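Local coordinates for possible transcriptional regulator, ArsR family protein (Rhodococcus sp., PDB 2OQG) that probably binds DNA as a winged helix-turn-helix transcriptional regulator of the ArsR family, at residues Cys61-Glu65 against Arg76-Leu82. Sequence-based numbering, arbitrary orientation.
With ACY (acetic acid), chain F.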
ATOM      1  N   CYS A  61       3.505  13.906 -13.090  1.00 12.00           N
ATOM      2  CA  CYS A  61       4.673  13.664 -13.939  1.00 13.35           C
ATOM      3  C   CYS A  61       5.350  12.360 -13.523  1.00 12.87           C
ATOM      4  O   CYS A  61       6.411  12.020 -14.063  1.00 15.14           O
ATOM      5  CB  CYS A  61       5.617  14.871 -13.871  1.00 14.86           C
ATOM      6  SG  CYS A  61       6.433  14.985 -12.329  1.00 17.52           S
ATOM      7  N   GLY A  62       4.721  11.603 -12.622  1.00 10.90           N
ATOM      8  CA  GLY A  62       5.184  10.254 -12.302  1.00 11.47           C
ATOM      9  C   GLY A  62       6.238  10.138 -11.218  1.00 10.86           C
ATOM     10  O   GLY A  62       6.786   9.045 -10.979  1.00 12.95           O
ATOM     11  N   LEU A  63       6.516  11.231 -10.523  1.00 10.06           N
ATOM     12  CA  LEU A  63       7.556  11.197  -9.473  1.00  7.57           C
ATOM     13  C   LEU A  63       7.063  10.692  -8.128  1.00  8.68           C
ATOM     14  O   LEU A  63       7.859  10.302  -7.226  1.00 11.38           O
ATOM     15  CB  LEU A  63       8.142  12.608  -9.280  1.00  7.64           C
ATOM     16  CG  LEU A  63       9.070  13.027 -10.430  1.00  9.58           C
ATOM     17  CD1 LEU A  63       9.399  14.494 -10.337  1.00 14.70           C
ATOM     18  CD2 LEU A  63      10.375  12.224 -10.325  1.00 12.36           C
ATOM     19  N   VAL A  64       5.742  10.731  -7.971  1.00  8.81           N
ATOM     20  CA  VAL A  64       5.045  10.294  -6.728  1.00  9.45           C
ATOM     21  C   VAL A  64       3.843   9.472  -7.084  1.00  9.07           C
ATOM     22  O   VAL A  64       3.154   9.744  -8.120  1.00  9.71           O
ATOM     23  CB  VAL A  64       4.625  11.550  -5.853  1.00  8.63           C
ATOM     24  CG1 VAL A  64       3.643  11.206  -4.798  1.00  9.61           C
ATOM     25  CG2 VAL A  64       5.878  12.232  -5.322  1.00  9.35           C
ATOM     26  N   GLU A  65       3.561   8.457  -6.241  1.00  9.99           N
ATOM     27  CA  GLU A  65       2.293   7.768  -6.354  1.00 12.21           C
ATOM     28  C   GLU A  65       1.531   7.824  -5.022  1.00 11.76           C
ATOM     29  O   GLU A  65       2.153   7.795  -3.945  1.00 13.24           O
ATOM     30  CB  GLU A  65       2.436   6.315  -6.837  1.00 13.84           C
ATOM     31  CG  GLU A  65       3.145   5.408  -5.868  1.00 14.79           C
ATOM     32  CD  GLU A  65       3.374   3.999  -6.430  1.00 17.71           C
ATOM     33  OE1 GLU A  65       2.946   3.732  -7.593  1.00 22.62           O
ATOM     34  OE2 GLU A  65       4.034   3.162  -5.723  1.00 23.37           O
ATOM     35  N   ARG A  76       4.242   8.230  -1.965  1.00 11.42           N
ATOM     36  CA  ARG A  76       5.531   7.533  -2.017  1.00 11.81           C
ATOM     37  C   ARG A  76       6.286   8.096  -3.237  1.00 12.23           C
ATOM     38  O   ARG A  76       5.695   8.270  -4.281  1.00 12.00           O
ATOM     39  CB  ARG A  76       5.324   6.009  -2.182  1.00 12.00           C
ATOM     40  CG  ARG A  76       6.546   5.219  -2.515  1.00 12.84           C
ATOM     41  CD  ARG A  76       6.084   3.777  -2.754  1.00 14.17           C
ATOM     42  NE  ARG A  76       5.367   3.233  -1.597  1.00 16.27           N
ATOM     43  CZ  ARG A  76       4.610   2.130  -1.632  1.00 15.20           C
ATOM     44  NH1 ARG A  76       4.471   1.456  -2.776  1.00 19.29           N
ATOM     45  NH2 ARG A  76       4.033   1.689  -0.510  1.00 19.29           N
ATOM     46  N   ALA A  77       7.563   8.420  -3.075  1.00 10.66           N
ATOM     47  CA  ALA A  77       8.406   8.862  -4.201  1.00 10.84           C
ATOM     48  C   ALA A  77       8.799   7.627  -4.985  1.00 12.94           C
ATOM     49  O   ALA A  77       9.130   6.573  -4.395  1.00 12.67           O
ATOM     50  CB  ALA A  77       9.640   9.591  -3.711  1.00 12.42           C
ATOM     51  N   LEU A  78       8.932   7.822  -6.296  1.00 11.86           N
ATOM     52  CA  LEU A  78       9.262   6.763  -7.241  1.00 12.97           C
ATOM     53  C   LEU A  78      10.507   7.104  -8.021  1.00 12.47           C
ATOM     54  O   LEU A  78      10.679   8.256  -8.491  1.00 12.51           O
ATOM     55  CB  LEU A  78       8.130   6.609  -8.259  1.00 12.67           C
ATOM     56  CG  LEU A  78       6.849   6.085  -7.631  1.00 13.45           C
ATOM     57  CD1 LEU A  78       5.723   6.094  -8.697  1.00 15.47           C
ATOM     58  CD2 LEU A  78       6.971   4.726  -7.025  1.00 14.67           C
ATOM     59  N   GLY A  79      11.417   6.118  -8.146  1.00 13.82           N
ATOM     60  CA  GLY A  79      12.654   6.390  -8.874  1.00 13.50           C
ATOM     61  C   GLY A  79      12.567   6.378 -10.376  1.00 13.37           C
ATOM     62  O   GLY A  79      13.459   6.949 -11.036  1.00 14.42           O
ATOM     63  N   ALA A  80      11.551   5.730 -10.965  1.00 14.50           N
ATOM     64  CA  ALA A  80      11.499   5.547 -12.451  1.00 15.15           C
ATOM     65  C   ALA A  80      11.762   6.800 -13.284  1.00 15.06           C
ATOM     66  O   ALA A  80      12.571   6.740 -14.264  1.00 15.11           O
ATOM     67  CB  ALA A  80      10.182   4.896 -12.927  1.00 15.93           C
ATOM     68  N   GLU A  81      11.107   7.918 -12.958  1.00 14.84           N
ATOM     69  CA  GLU A  81      11.349   9.106 -13.771  1.00 15.97           C
ATOM     70  C   GLU A  81      12.678   9.789 -13.493  1.00 13.51           C
ATOM     71  O   GLU A  81      13.236  10.403 -14.403  1.00 14.97           O
ATOM     72  CB  GLU A  81      10.194  10.109 -13.643  1.00 16.60           C
ATOM     73  CG  GLU A  81       8.842   9.452 -13.973  1.00 21.94           C
ATOM     74  CD  GLU A  81       8.465   9.383 -15.443  1.00 31.55           C
ATOM     75  OE1 GLU A  81       7.365   9.898 -15.775  1.00 38.55           O
ATOM     76  OE2 GLU A  81       9.200   8.796 -16.274  1.00 35.50           O
ATOM     77  N   LEU A  82      13.238   9.623 -12.287  1.00 14.29           N
ATOM     78  CA  LEU A  82      14.527  10.167 -11.977  1.00 13.37           C
ATOM     79  C   LEU A  82      15.525   9.328 -12.757  1.00 10.74           C
ATOM     80  O   LEU A  82      16.465   9.869 -13.333  1.00 11.57           O
ATOM     81  CB  LEU A  82      14.886  10.060 -10.503  1.00 13.49           C
ATOM     82  CG  LEU A  82      14.375  10.978  -9.417  1.00 13.66           C
ATOM     83  CD1 LEU A  82      15.298  10.880  -8.161  1.00 14.90           C
ATOM     84  CD2 LEU A  82      14.152  12.348  -9.923  1.00 15.56           C
TER
HETATM   85  C   ACY F 203       2.335  -1.223  -1.239  1.00 25.09           C
HETATM   86  O   ACY F 203       2.925  -0.873  -2.277  1.00 25.97           O
HETATM   87  OXT ACY F 203       2.263  -0.573  -0.171  1.00 24.54           O
HETATM   88  CH3 ACY F 203       1.637  -2.550  -1.267  1.00 25.37           C
HETATM   89  O   HOH W   1       9.422   8.585 -10.935  1.00 17.12           O
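Glu65 and Arg76 form a hydrogen-bonded antiparallel pair: Glu65 N donates to Arg76 O and Arg76 N returns a bond to Glu65 O, each 2.9 Å long. Two residues along, Leu78 N donates to Leu63 O from above the carbonyl plane and continues the pairing just past the strands, at the open end of the hairpin. Between these bonds sits the non-hydrogen-bonded pair of Val64 and Ala77, whose apolar side chains face Leu27 and Leu30 of helix 21-32; alanine is small enough to lie close under that helix. A water ties the ends together, donating to Gly62 O and Leu78 O and accepting from Glu81 N at 2.7 Å.

On the other face of the sheet Glu65 and Arg76 run side by side. A salt bridge joins Glu65 OE2 to Arg76 NH1 at 3.4 Å, though the hydrogen bond within it is weak, with carboxylate and guanidinium planes 64° apart. Arginine suits this place because its several N-H groups can serve Glu65 and, through NH2, Asp34 at once; NH1 and NH2 also hold an acetate, probably from the crystallisation liquor, at the guanidinium edge. Leu78 lies across the Glu65 chain, its CD2 3.7 Å from Glu65 CD.

Leu63 has CG anti to its carbonyl carbon (chi1 -74°), which brings CD2 within 3.8 Å of Leu82 CD2, their side chains crossing at about a right angle beside Leu18. Gly62, at positive phi, is the C' residue of the Schellman motif ending helix 48-60, a conformation suited to glycine. The contact thus forms the base of the winged helix-turn-helix wing, where its two-stranded hairpin joins helix 48-60 to the long helix 80-107.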